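Local coordinates for uncharacterized protein lp_2219 (Lactobacillus plantarum, PDB 3HFQ) that is of unknown function but folds as a seven-bladed beta-propeller of the lactonase family, and so may hydrolyse a lactone-like substrate, at residues Y200-G205 / F267-D272; S209-L214 / H252-S257; R190-S195 / G221-L226; R246-G251 / Y313-T318. The protein carries 1 engineered substitution. One frame throughout, in Å; residues are numbered along the deposited sequence.

Contact 1: Y200-G205 / F267-D272; sequences YAFLAG and FAVTAD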
loop_
_atom_site.group_PDB
_atom_site.type_symbol
_atom_site.label_atom_id
_atom_site.label_comp_id
_atom_site.label_asym_id
_atom_site.label_seq_id
_atom_site.Cartn_x
_atom_site.Cartn_y
_atom_site.Cartn_z
ATOM N N TYR A 200 -9.092 -14.889 6.000
ATOM C CA TYR A 200 -8.286 -14.115 6.942
ATOM C C TYR A 200 -7.712 -12.833 6.355
ATOM O O TYR A 200 -7.524 -12.715 5.147
ATOM C CB TYR A 200 -7.119 -14.972 7.449
ATOM C CG TYR A 200 -7.551 -16.248 8.131
ATOM C CD1 TYR A 200 -7.823 -16.270 9.498
ATOM C CD2 TYR A 200 -7.733 -17.422 7.402
ATOM C CE1 TYR A 200 -8.274 -17.432 10.125
ATOM C CE2 TYR A 200 -8.183 -18.590 8.020
ATOM C CZ TYR A 200 -8.453 -18.585 9.381
ATOM O OH TYR A 200 -8.913 -19.729 9.994
ATOM N N ALA A 201 -7.439 -11.875 7.233
ATOM C CA ALA A 201 -6.837 -10.613 6.831
ATOM C C ALA A 201 -5.759 -10.314 7.859
ATOM O O ALA A 201 -5.901 -10.656 9.032
ATOM C CB ALA A 201 -7.879 -9.492 6.816
ATOM N N PHE A 202 -4.680 -9.684 7.418
ATOM C CA PHE A 202 -3.579 -9.343 8.305
ATOM C C PHE A 202 -3.453 -7.834 8.261
ATOM O O PHE A 202 -3.240 -7.245 7.201
ATOM C CB PHE A 202 -2.316 -10.058 7.828
ATOM C CG PHE A 202 -2.493 -11.549 7.736
ATOM C CD1 PHE A 202 -2.430 -12.345 8.880
ATOM C CD2 PHE A 202 -2.823 -12.146 6.524
ATOM C CE1 PHE A 202 -2.699 -13.715 8.815
ATOM C CE2 PHE A 202 -3.095 -13.512 6.449
ATOM C CZ PHE A 202 -3.033 -14.298 7.599
ATOM N N LEU A 203 -3.609 -7.219 9.427
ATOM C CA LEU A 203 -3.598 -5.767 9.558
ATOM C C LEU A 203 -2.328 -5.210 10.186
ATOM O O LEU A 203 -1.936 -5.606 11.283
ATOM C CB LEU A 203 -4.811 -5.355 10.397
ATOM C CG LEU A 203 -5.013 -3.899 10.808
ATOM C CD1 LEU A 203 -5.453 -3.067 9.609
ATOM C CD2 LEU A 203 -6.069 -3.845 11.908
ATOM N N ALA A 204 -1.692 -4.275 9.493
ATOM C CA ALA A 204 -0.472 -3.679 10.011
ATOM C C ALA A 204 -0.797 -2.489 10.903
ATOM O O ALA A 204 -1.571 -1.610 10.526
ATOM C CB ALA A 204 0.430 -3.248 8.862
ATOM N N GLY A 205 -0.214 -2.492 12.099
ATOM C CA GLY A 205 -0.410 -1.405 13.036
ATOM C C GLY A 205 0.838 -0.548 12.984
ATOM O O GLY A 205 1.867 -0.899 13.555
ATOM N N PHE A 267 7.048 -13.430 8.212
ATOM C CA PHE A 267 6.276 -14.309 9.084
ATOM C C PHE A 267 5.723 -15.499 8.321
ATOM O O PHE A 267 5.294 -15.370 7.173
ATOM C CB PHE A 267 5.079 -13.573 9.701
ATOM C CG PHE A 267 5.449 -12.435 10.602
ATOM C CD1 PHE A 267 5.804 -11.196 10.076
ATOM C CD2 PHE A 267 5.414 -12.596 11.986
ATOM C CE1 PHE A 267 6.117 -10.133 10.911
ATOM C CE2 PHE A 267 5.725 -11.538 12.832
ATOM C CZ PHE A 267 6.077 -10.303 12.295
ATOM N N ALA A 268 5.733 -16.658 8.967
ATOM C CA ALA A 268 5.172 -17.857 8.370
ATOM C C ALA A 268 3.722 -17.876 8.844
ATOM O O ALA A 268 3.455 -17.686 10.036
ATOM C CB ALA A 268 5.908 -19.095 8.874
ATOM N N VAL A 269 2.789 -18.070 7.918
ATOM C CA VAL A 269 1.373 -18.122 8.268
ATOM C C VAL A 269 1.006 -19.584 8.459
ATOM O O VAL A 269 1.191 -20.395 7.555
ATOM C CB VAL A 269 0.473 -17.552 7.144
ATOM C CG1 VAL A 269 -0.976 -17.569 7.595
ATOM C CG2 VAL A 269 0.901 -16.140 6.784
ATOM N N THR A 270 0.492 -19.922 9.634
ATOM C CA THR A 270 0.115 -21.298 9.894
ATOM C C THR A 270 -1.378 -21.411 10.167
ATOM O O THR A 270 -2.156 -20.569 9.723
ATOM C CB THR A 270 0.943 -21.885 11.063
ATOM O OG1 THR A 270 0.795 -21.065 12.230
ATOM C CG2 THR A 270 2.420 -21.939 10.674
ATOM N N ALA A 271 -1.775 -22.449 10.895
ATOM C CA ALA A 271 -3.179 -22.691 11.200
ATOM C C ALA A 271 -3.963 -21.507 11.764
ATOM O O ALA A 271 -3.476 -20.759 12.607
ATOM C CB ALA A 271 -3.301 -23.878 12.150
ATOM N N ASP A 272 -5.195 -21.365 11.290
ATOM C CA ASP A 272 -6.107 -20.323 11.741
ATOM C C ASP A 272 -5.514 -18.918 11.852
ATOM O O ASP A 272 -5.703 -18.233 12.859
ATOM C CB ASP A 272 -6.718 -20.736 13.084
ATOM C CG ASP A 272 -7.385 -22.104 13.023
ATOM O OD1 ASP A 272 -8.256 -22.305 12.148
ATOM O OD2 ASP A 272 -7.038 -22.979 13.846
#
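Side-chain packing between two successive blades of the beta-propeller brings Tyr-200 and Phe-202 of strand 200-205 against Val-269, at the end of strand 263-269, and Asp-272, shortly after it. The backbones stay well apart, CA of Phe-202 lying 10.1 Å from CA of Val-269, and no clear hydrogen bond crosses the gap. The inner half is apolar: CZ at the far end of the Phe-202 ring is 3.9 Å from CG1 of Val-269, the two side chains arriving from opposite directions. With CG1 anti to the backbone N (chi1 -177°), that methyl of Val-269 is the one offered to the ring. The outer half is an aromatic ring against backbone. The phenol end of Tyr-200 reaches Asp-272 at a slant, with OH 3.4 Å from CA and CE1 3.6 Å from C of that residue, while the carboxylate plane is inclined 51° to the ring. Replacing Tyr-200 by an alanine would probably open a gap beside the Asp-272 backbone and leave Lys-215 without the ring with which it makes a cation-pi interaction. Neighbouring strands complete the packing: Phe-202 and Val-269 both touch Leu-254 of strand 253-259 and Leu-275 of strand 275-282, while Tyr-200 also rests on Leu-226 of strand 222-230.

Contact 2: S209-L214 / H252-S257; sequences SQIASL and HFLYVS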
loop_
_atom_site.group_PDB
_atom_site.type_symbol
_atom_site.label_atom_id
_atom_site.label_comp_id
_atom_site.label_asym_id
_atom_site.label_seq_id
_atom_site.Cartn_x
_atom_site.Cartn_y
_atom_site.Cartn_z
ATOM N N SER A 209 3.731 -0.890 15.890
ATOM C CA SER A 209 4.639 -1.875 15.304
ATOM C C SER A 209 4.139 -3.288 15.590
ATOM O O SER A 209 4.861 -4.116 16.145
ATOM C CB SER A 209 6.054 -1.703 15.865
ATOM O OG SER A 209 6.618 -0.477 15.430
ATOM N N GLN A 210 2.896 -3.551 15.200
ATOM C CA GLN A 210 2.272 -4.852 15.414
ATOM C C GLN A 210 1.461 -5.286 14.202
ATOM O O GLN A 210 1.166 -4.486 13.315
ATOM C CB GLN A 210 1.313 -4.792 16.607
ATOM C CG GLN A 210 1.942 -4.479 17.943
ATOM C CD GLN A 210 0.905 -4.358 19.045
ATOM O OE1 GLN A 210 -0.009 -3.539 18.965
ATOM N NE2 GLN A 210 1.044 -5.174 20.081
ATOM N N ILE A 211 1.108 -6.565 14.168
ATOM C CA ILE A 211 0.261 -7.086 13.107
ATOM C C ILE A 211 -0.863 -7.837 13.799
ATOM O O ILE A 211 -0.623 -8.641 14.699
ATOM C CB ILE A 211 0.985 -8.073 12.163
ATOM C CG1 ILE A 211 2.040 -7.339 11.332
ATOM C CG2 ILE A 211 -0.044 -8.721 11.217
ATOM C CD1 ILE A 211 2.804 -8.245 10.371
ATOM N N ALA A 212 -2.093 -7.558 13.393
ATOM C CA ALA A 212 -3.241 -8.233 13.967
ATOM C C ALA A 212 -3.773 -9.228 12.946
ATOM O O ALA A 212 -3.950 -8.884 11.775
ATOM C CB ALA A 212 -4.324 -7.217 14.317
ATOM N N SER A 213 -3.990 -10.471 13.369
ATOM C CA SER A 213 -4.557 -11.462 12.465
ATOM C C SER A 213 -6.062 -11.343 12.674
ATOM O O SER A 213 -6.525 -11.289 13.815
ATOM C CB SER A 213 -4.092 -12.880 12.820
ATOM O OG SER A 213 -2.752 -13.104 12.420
ATOM N N LEU A 214 -6.819 -11.291 11.583
ATOM C CA LEU A 214 -8.270 -11.157 11.671
ATOM C C LEU A 214 -8.975 -12.230 10.859
ATOM O O LEU A 214 -8.475 -12.656 9.817
ATOM C CB LEU A 214 -8.715 -9.797 11.124
ATOM C CG LEU A 214 -7.957 -8.538 11.553
ATOM C CD1 LEU A 214 -8.415 -7.368 10.695
ATOM C CD2 LEU A 214 -8.195 -8.262 13.036
ATOM N N HIS A 252 1.308 -18.516 2.326
ATOM C CA HIS A 252 2.168 -19.081 3.365
ATOM C C HIS A 252 3.095 -18.107 4.079
ATOM O O HIS A 252 3.526 -18.372 5.205
ATOM C CB HIS A 252 3.014 -20.208 2.769
ATOM C CG HIS A 252 2.209 -21.384 2.313
ATOM N ND1 HIS A 252 2.519 -22.097 1.169
ATOM C CD2 HIS A 252 1.128 -21.990 2.847
ATOM C CE1 HIS A 252 1.659 -23.086 1.027
ATOM N NE2 HIS A 252 0.801 -23.046 2.034
ATOM N N PHE A 253 3.415 -16.990 3.437
ATOM C CA PHE A 253 4.324 -16.033 4.047
ATOM C C PHE A 253 3.841 -14.591 4.023
ATOM O O PHE A 253 3.372 -14.097 2.996
ATOM C CB PHE A 253 5.692 -16.153 3.376
ATOM C CG PHE A 253 6.329 -17.500 3.567
ATOM C CD1 PHE A 253 6.919 -17.837 4.778
ATOM C CD2 PHE A 253 6.282 -18.454 2.556
ATOM C CE1 PHE A 253 7.453 -19.109 4.984
ATOM C CE2 PHE A 253 6.813 -19.731 2.750
ATOM C CZ PHE A 253 7.397 -20.057 3.967
ATOM N N LEU A 254 3.962 -13.930 5.172
ATOM C CA LEU A 254 3.549 -12.539 5.332
ATOM C C LEU A 254 4.786 -11.661 5.496
ATOM O O LEU A 254 5.738 -12.034 6.185
ATOM C CB LEU A 254 2.651 -12.397 6.565
ATOM C CG LEU A 254 1.965 -11.048 6.815
ATOM C CD1 LEU A 254 0.861 -10.829 5.778
ATOM C CD2 LEU A 254 1.364 -11.037 8.210
ATOM N N TYR A 255 4.772 -10.494 4.861
ATOM C CA TYR A 255 5.897 -9.573 4.941
ATOM C C TYR A 255 5.430 -8.182 5.365
ATOM O O TYR A 255 4.348 -7.745 4.980
ATOM C CB TYR A 255 6.606 -9.484 3.577
ATOM C CG TYR A 255 7.089 -10.819 3.036
ATOM C CD1 TYR A 255 6.190 -11.748 2.507
ATOM C CD2 TYR A 255 8.436 -11.174 3.103
ATOM C CE1 TYR A 255 6.623 -13.002 2.071
ATOM C CE2 TYR A 255 8.879 -12.423 2.669
ATOM C CZ TYR A 255 7.966 -13.334 2.157
ATOM O OH TYR A 255 8.386 -14.593 1.775
ATOM N N VAL A 256 6.237 -7.495 6.171
ATOM C CA VAL A 256 5.899 -6.140 6.598
ATOM C C VAL A 256 7.174 -5.301 6.670
ATOM O O VAL A 256 8.239 -5.814 7.017
ATOM C CB VAL A 256 5.183 -6.137 7.980
ATOM C CG1 VAL A 256 6.115 -6.639 9.069
ATOM C CG2 VAL A 256 4.685 -4.736 8.305
ATOM N N SER A 257 7.080 -4.023 6.309
ATOM C CA SER A 257 8.250 -3.154 6.361
ATOM C C SER A 257 8.219 -2.280 7.613
ATOM O O SER A 257 7.153 -1.855 8.068
ATOM C CB SER A 257 8.336 -2.282 5.100
ATOM O OG SER A 257 7.212 -1.428 4.974
#
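Ile-211 meets Leu-254 and Val-256 tip to tip, and these three buried side chains make up the whole direct contact. CD1 of Ile-211 is the shared point, 3.8 Å from CD2 of Leu-254 and 3.9 Å from CG1 of Val-256. A second branch adds to the first of these pairs, since CG2 of Ile-211 stands 4.0 Å from CD2 of Leu-254. Two torsions explain the reach: Ile-211 is extended about its outer bond (chi2 180°), which carries CD1 forward, and Val-256 holds CG1 between its backbone N and carbonyl carbon (chi1 65°). Leu-254 and Val-256 are two residues apart on strand 253-259, so both point to the same side, toward Ile-211.

In the next shell, Ile-245 and Phe-267 of the same blade as Leu-254 pack on Ile-211, as does Val-229 of strand 222-230, in the blade of Ile-211. Ile-211 is also backbone-bonded to Val-229, and just before it Ser-209 and Gln-210 both face Gly-205 in a G1 beta bulge. Since only aliphatic carbons, nearly all of them methyls, meet across the two segments, these are held by shape and dispersion, with no hydrogen bond between them.

Contact 3: R190-S195 / G221-L226; sequences RHLVFS and GAFTQL. With PO4 (phosphate ion), chain C.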
loop_
_atom_site.group_PDB
_atom_site.type_symbol
_atom_site.label_atom_id
_atom_site.label_comp_id
_atom_site.label_asym_id
_atom_site.label_seq_id
_atom_site.Cartn_x
_atom_site.Cartn_y
_atom_site.Cartn_z
ATOM N N ARG A 190 -2.960 0.705 9.606
ATOM C CA ARG A 190 -2.578 1.395 8.375
ATOM C C ARG A 190 -3.024 0.692 7.098
ATOM O O ARG A 190 -3.838 1.227 6.340
ATOM C CB ARG A 190 -1.058 1.583 8.365
ATOM C CG ARG A 190 -0.517 2.527 7.286
ATOM C CD ARG A 190 1.005 2.607 7.395
ATOM N NE ARG A 190 1.596 3.583 6.484
ATOM C CZ ARG A 190 1.881 3.354 5.205
ATOM N NH1 ARG A 190 1.632 2.167 4.659
ATOM N NH2 ARG A 190 2.426 4.316 4.470
ATOM N N HIS A 191 -2.471 -0.496 6.859
ATOM C CA HIS A 191 -2.793 -1.299 5.677
ATOM C C HIS A 191 -3.119 -2.728 6.099
ATOM O O HIS A 191 -2.766 -3.155 7.198
ATOM C CB HIS A 191 -1.599 -1.382 4.713
ATOM C CG HIS A 191 -1.400 -0.159 3.861
ATOM N ND1 HIS A 191 -0.585 -0.178 2.743
ATOM C CD2 HIS A 191 -1.882 1.090 3.961
ATOM C CE1 HIS A 191 -0.583 1.022 2.195
ATOM N NE2 HIS A 191 -1.358 1.818 2.906
ATOM N N LEU A 192 -3.779 -3.464 5.213
ATOM C CA LEU A 192 -4.110 -4.862 5.466
ATOM C C LEU A 192 -4.032 -5.634 4.157
ATOM O O LEU A 192 -3.929 -5.043 3.080
ATOM C CB LEU A 192 -5.514 -4.999 6.082
ATOM C CG LEU A 192 -6.796 -4.632 5.325
ATOM C CD1 LEU A 192 -7.081 -5.634 4.204
ATOM C CD2 LEU A 192 -7.955 -4.641 6.315
ATOM N N VAL A 193 -4.064 -6.958 4.257
ATOM C CA VAL A 193 -4.019 -7.821 3.086
ATOM C C VAL A 193 -4.796 -9.091 3.429
ATOM O O VAL A 193 -4.684 -9.611 4.539
ATOM C CB VAL A 193 -2.554 -8.173 2.694
ATOM C CG1 VAL A 193 -1.873 -8.967 3.812
ATOM C CG2 VAL A 193 -2.539 -8.948 1.390
ATOM N N PHE A 194 -5.603 -9.568 2.485
ATOM C CA PHE A 194 -6.405 -10.769 2.694
ATOM C C PHE A 194 -5.702 -12.030 2.213
ATOM O O PHE A 194 -4.875 -11.986 1.301
ATOM C CB PHE A 194 -7.748 -10.666 1.954
ATOM C CG PHE A 194 -8.793 -9.872 2.684
ATOM C CD1 PHE A 194 -8.918 -8.503 2.482
ATOM C CD2 PHE A 194 -9.662 -10.501 3.567
ATOM C CE1 PHE A 194 -9.900 -7.771 3.150
ATOM C CE2 PHE A 194 -10.649 -9.776 4.241
ATOM C CZ PHE A 194 -10.767 -8.416 4.033
ATOM N N SER A 195 -6.058 -13.151 2.829
ATOM C CA SER A 195 -5.506 -14.449 2.465
ATOM C C SER A 195 -6.155 -14.877 1.150
ATOM O O SER A 195 -7.231 -14.397 0.798
ATOM C CB SER A 195 -5.822 -15.481 3.550
ATOM O OG SER A 195 -7.226 -15.667 3.675
ATOM N N GLY A 221 -19.739 -9.564 6.574
ATOM C CA GLY A 221 -18.916 -8.468 6.098
ATOM C C GLY A 221 -18.196 -7.847 7.283
ATOM O O GLY A 221 -17.929 -6.648 7.300
ATOM N N ALA A 222 -17.882 -8.673 8.280
ATOM C CA ALA A 222 -17.208 -8.199 9.483
ATOM C C ALA A 222 -15.994 -9.035 9.884
ATOM O O ALA A 222 -15.782 -10.138 9.377
ATOM C CB ALA A 222 -18.197 -8.137 10.642
ATOM N N PHE A 223 -15.218 -8.494 10.820
ATOM C CA PHE A 223 -13.999 -9.124 11.312
ATOM C C PHE A 223 -14.073 -9.530 12.779
ATOM O O PHE A 223 -14.922 -9.055 13.540
ATOM C CB PHE A 223 -12.816 -8.153 11.203
ATOM C CG PHE A 223 -12.440 -7.771 9.805
ATOM C CD1 PHE A 223 -11.685 -8.630 9.014
ATOM C CD2 PHE A 223 -12.775 -6.517 9.301
ATOM C CE1 PHE A 223 -11.261 -8.243 7.747
ATOM C CE2 PHE A 223 -12.357 -6.121 8.034
ATOM C CZ PHE A 223 -11.597 -6.986 7.258
ATOM N N THR A 224 -13.138 -10.396 13.158
ATOM C CA THR A 224 -12.968 -10.862 14.527
ATOM C C THR A 224 -11.451 -10.900 14.709
ATOM O O THR A 224 -10.751 -11.553 13.933
ATOM C CB THR A 224 -13.530 -12.286 14.748
ATOM O OG1 THR A 224 -14.955 -12.270 14.596
ATOM C CG2 THR A 224 -13.190 -12.777 16.157
ATOM N N GLN A 225 -10.939 -10.183 15.705
ATOM C CA GLN A 225 -9.496 -10.170 15.942
ATOM C C GLN A 225 -9.069 -11.515 16.525
ATOM O O GLN A 225 -9.663 -11.986 17.494
ATOM C CB GLN A 225 -9.120 -9.047 16.910
ATOM C CG GLN A 225 -7.620 -8.939 17.155
ATOM C CD GLN A 225 -7.267 -7.856 18.147
ATOM O OE1 GLN A 225 -7.551 -6.680 17.924
ATOM N NE2 GLN A 225 -6.646 -8.247 19.255
ATOM N N LEU A 226 -8.041 -12.125 15.939
ATOM C CA LEU A 226 -7.554 -13.426 16.402
ATOM C C LEU A 226 -6.335 -13.378 17.320
ATOM O O LEU A 226 -6.296 -14.054 18.350
ATOM C CB LEU A 226 -7.234 -14.313 15.198
ATOM C CG LEU A 226 -8.346 -15.178 14.601
ATOM C CD1 LEU A 226 -9.727 -14.623 14.932
ATOM C CD2 LEU A 226 -8.122 -15.273 13.104
HETATM P P PO4 C . 2.166 7.478 7.264
HETATM O O1 PO4 C . 3.330 8.370 7.835
HETATM O O2 PO4 C . 2.745 6.094 6.787
HETATM O O3 PO4 C . 1.080 7.241 8.384
HETATM O O4 PO4 C . 1.496 8.207 6.035
#
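Phe-194 and Phe-223 meet rim to rim across one blade, joining its first and last strands over the face of the strands between. The aromatic evidence is a centroid separation of 5.9 Å with planes 27° apart, neither ring lying over the other. CZ of Phe-194 sits at the edge of the Phe-223 ring, 3.6 Å from its CZ. Ala-201 of strand 200-205 touches both rings, and its small side chain is compatible with their meeting above it; Tyr-216 packs edge-to-face on Phe-194. The aliphatic part is slighter, CD2 of Leu-192 coming to 4.4 Å from CZ of Phe-223.

Polar interactions lie at the other end of 190-195. Extended from CG to NE, Arg-190 grips a single phosphate oxygen in its guanidinium plane: NE to O2 is 2.8 Å (N-H...O 151°) and NH2 to O2 is 2.9 Å (139°). Its NH1 rests over the centre of the His-191 ring, 3.4 Å above the plane. A leucine in place of Arg-190 would probably cost O2 these two donors and Glu-206 this salt bridge. The ion, probably from the crystallisation liquor, is also bound by His-144 NE2 and Arg-259 NH1. The arrangement is that of a four-stranded antiparallel propeller blade, whose innermost strand here contributes to an anion-binding site near the convergence of three blades.

Contact 4: R246-G251 / Y313-T318; sequences RLSHDG and YARDLT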
loop_
_atom_site.group_PDB
_atom_site.type_symbol
_atom_site.label_atom_id
_atom_site.label_comp_id
_atom_site.label_asym_id
_atom_site.label_seq_id
_atom_site.Cartn_x
_atom_site.Cartn_y
_atom_site.Cartn_z
ATOM N N ARG A 246 2.506 -7.402 2.809
ATOM C CA ARG A 246 2.240 -8.240 1.638
ATOM C C ARG A 246 2.138 -9.716 2.003
ATOM O O ARG A 246 2.716 -10.161 2.987
ATOM C CB ARG A 246 3.365 -8.081 0.617
ATOM C CG ARG A 246 3.687 -6.646 0.245
ATOM C CD ARG A 246 2.621 -6.047 -0.656
ATOM N NE ARG A 246 3.046 -4.743 -1.153
ATOM C CZ ARG A 246 2.312 -3.963 -1.937
ATOM N NH1 ARG A 246 1.100 -4.353 -2.320
ATOM N NH2 ARG A 246 2.795 -2.794 -2.344
ATOM N N LEU A 247 1.419 -10.478 1.187
ATOM C CA LEU A 247 1.256 -11.905 1.431
ATOM C C LEU A 247 1.575 -12.658 0.145
ATOM O O LEU A 247 1.148 -12.253 -0.936
ATOM C CB LEU A 247 -0.184 -12.197 1.859
ATOM C CG LEU A 247 -0.543 -13.622 2.286
ATOM C CD1 LEU A 247 0.127 -13.951 3.616
ATOM C CD2 LEU A 247 -2.058 -13.737 2.421
ATOM N N SER A 248 2.329 -13.746 0.255
ATOM C CA SER A 248 2.674 -14.528 -0.930
ATOM C C SER A 248 1.400 -15.098 -1.549
ATOM O O SER A 248 0.388 -15.252 -0.868
ATOM C CB SER A 248 3.642 -15.659 -0.564
ATOM O OG SER A 248 3.103 -16.493 0.443
ATOM N N HIS A 249 1.457 -15.407 -2.841
ATOM C CA HIS A 249 0.307 -15.938 -3.565
ATOM C C HIS A 249 -0.256 -17.214 -2.943
ATOM O O HIS A 249 -1.466 -17.438 -2.965
ATOM C CB HIS A 249 0.686 -16.214 -5.023
ATOM C CG HIS A 249 -0.485 -16.508 -5.906
ATOM N ND1 HIS A 249 -1.363 -15.528 -6.329
ATOM C CD2 HIS A 249 -0.936 -17.667 -6.434
ATOM C CE1 HIS A 249 -2.298 -16.076 -7.079
ATOM N NE2 HIS A 249 -2.067 -17.374 -7.160
ATOM N N ASP A 250 0.618 -18.052 -2.398
ATOM C CA ASP A 250 0.174 -19.293 -1.776
ATOM C C ASP A 250 -0.366 -19.048 -0.367
ATOM O O ASP A 250 -0.914 -19.951 0.259
ATOM C CB ASP A 250 1.321 -20.315 -1.752
ATOM C CG ASP A 250 2.573 -19.787 -1.073
ATOM O OD1 ASP A 250 3.644 -20.419 -1.230
ATOM O OD2 ASP A 250 2.493 -18.754 -0.378
ATOM N N GLY A 251 -0.215 -17.818 0.118
ATOM C CA GLY A 251 -0.703 -17.464 1.442
ATOM C C GLY A 251 0.121 -17.987 2.609
ATOM O O GLY A 251 -0.304 -17.890 3.756
ATOM N N TYR A 313 16.010 -8.260 -3.447
ATOM C CA TYR A 313 16.255 -9.495 -2.705
ATOM C C TYR A 313 15.826 -10.686 -3.530
ATOM O O TYR A 313 14.953 -10.581 -4.391
ATOM C CB TYR A 313 15.418 -9.595 -1.425
ATOM C CG TYR A 313 15.556 -8.483 -0.436
ATOM C CD1 TYR A 313 14.646 -7.428 -0.424
ATOM C CD2 TYR A 313 16.544 -8.520 0.548
ATOM C CE1 TYR A 313 14.716 -6.433 0.538
ATOM C CE2 TYR A 313 16.627 -7.527 1.515
ATOM C CZ TYR A 313 15.701 -6.494 1.509
ATOM O OH TYR A 313 15.746 -5.524 2.478
ATOM N N ALA A 314 16.439 -11.827 -3.244
ATOM C CA ALA A 314 16.058 -13.066 -3.878
ATOM C C ALA A 314 15.152 -13.638 -2.790
ATOM O O ALA A 314 15.401 -13.420 -1.603
ATOM C CB ALA A 314 17.268 -13.965 -4.083
ATOM N N ARG A 315 14.101 -14.342 -3.181
ATOM C CA ARG A 315 13.183 -14.930 -2.214
ATOM C C ARG A 315 13.041 -16.427 -2.471
ATOM O O ARG A 315 12.727 -16.835 -3.585
ATOM C CB ARG A 315 11.805 -14.263 -2.316
ATOM C CG ARG A 315 10.711 -14.982 -1.522
ATOM C CD ARG A 315 9.347 -14.297 -1.652
ATOM N NE ARG A 315 8.330 -14.993 -0.869
ATOM C CZ ARG A 315 7.640 -16.049 -1.290
ATOM N NH1 ARG A 315 7.836 -16.544 -2.506
ATOM N NH2 ARG A 315 6.764 -16.627 -0.479
ATOM N N ASP A 316 13.278 -17.238 -1.443
ATOM C CA ASP A 316 13.154 -18.688 -1.573
ATOM C C ASP A 316 11.665 -19.018 -1.630
ATOM O O ASP A 316 10.902 -18.624 -0.746
ATOM C CB ASP A 316 13.809 -19.387 -0.377
ATOM C CG ASP A 316 13.881 -20.895 -0.546
ATOM O OD1 ASP A 316 12.820 -21.555 -0.544
ATOM O OD2 ASP A 316 15.005 -21.419 -0.691
ATOM N N LEU A 317 11.260 -19.738 -2.671
ATOM C CA LEU A 317 9.857 -20.091 -2.875
ATOM C C LEU A 317 9.251 -21.039 -1.843
ATOM O O LEU A 317 8.037 -21.039 -1.636
ATOM C CB LEU A 317 9.677 -20.696 -4.271
ATOM C CG LEU A 317 10.155 -19.864 -5.466
ATOM C CD1 LEU A 317 9.849 -20.614 -6.758
ATOM C CD2 LEU A 317 9.473 -18.508 -5.463
ATOM N N THR A 318 10.081 -21.845 -1.194
ATOM C CA THR A 318 9.563 -22.789 -0.212
ATOM C C THR A 318 9.716 -22.316 1.231
ATOM O O THR A 318 8.835 -22.549 2.058
ATOM C CB THR A 318 10.229 -24.178 -0.375
ATOM O OG1 THR A 318 11.620 -24.093 -0.044
ATOM C CG2 THR A 318 10.093 -24.663 -1.814
HETATM O O HOH W 1 6.085 -19.151 -1.054
#
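Ser-248 and Arg-315 touch between two successive beta-propeller blades, where the type I beta turn from Ser-248 to Gly-251 faces the end of strand 309-315. CB of Ser-248 lies 3.3 Å from NH2 of Arg-315, with no hydrogen bond between the two segments. The serine rotamer accounts for this: with chi1 57°, OG sits between the backbone N and the carbonyl carbon, where it bonds within its own turn to OD2 of Asp-250 and receives the N-H of Phe-253. The Asp-250 bond is modelled at 2.5 Å, so its exact length is doubtful.

Arg-315 crosses the gap with an extended chain, CG standing anti to the backbone N (chi1 169°), and its guanidinium is then twisted out of line at the last bond (chi4 -85°). Each nitrogen has a partner: NE bonds to Tyr-255 OH, NH1 to the Glu-297 carbonyl, and NH2 to a water at 2.7 Å. That water donates to OD1 of Asp-250 at 2.8 Å and to O of Leu-317, also at 2.8 Å, so it ties together both segments. Asp-250 and Arg-315 are thus linked through solvent, OD2 and NH2 standing 4.8 Å apart; their opposite charges probably still attract.

Around Leu-317 the chain bends in an Asx turn. OD1 of Asp-316 accepts the backbone N of Thr-318 at 2.8 Å, nearly along the carboxylate C-O direction, and takes Thr-318 OG1 at 2.9 Å on its syn lone pair.

Overall arrangement
Contacts 1 and 2 join the same two blades, 189-230 and 241-282, with contact 2 nested along the chain inside contact 1. Contact 2 is wholly buried and purely aliphatic; contact 1, about 5 Å away between centres, passes from buried apolar packing to an exposed turn. Contact 3 stays within the first of these blades, and its segment 190-195 spans from a phosphate site to a partly exposed aromatic pair. Contact 4 moves on to the next interface, between blades 241-282 and 290-330, where a water carries the bridging in a partly exposed setting. Leu-247 relates contact 4 to the others, packing on Phe-202, Val-269, Leu-254 and Val-193.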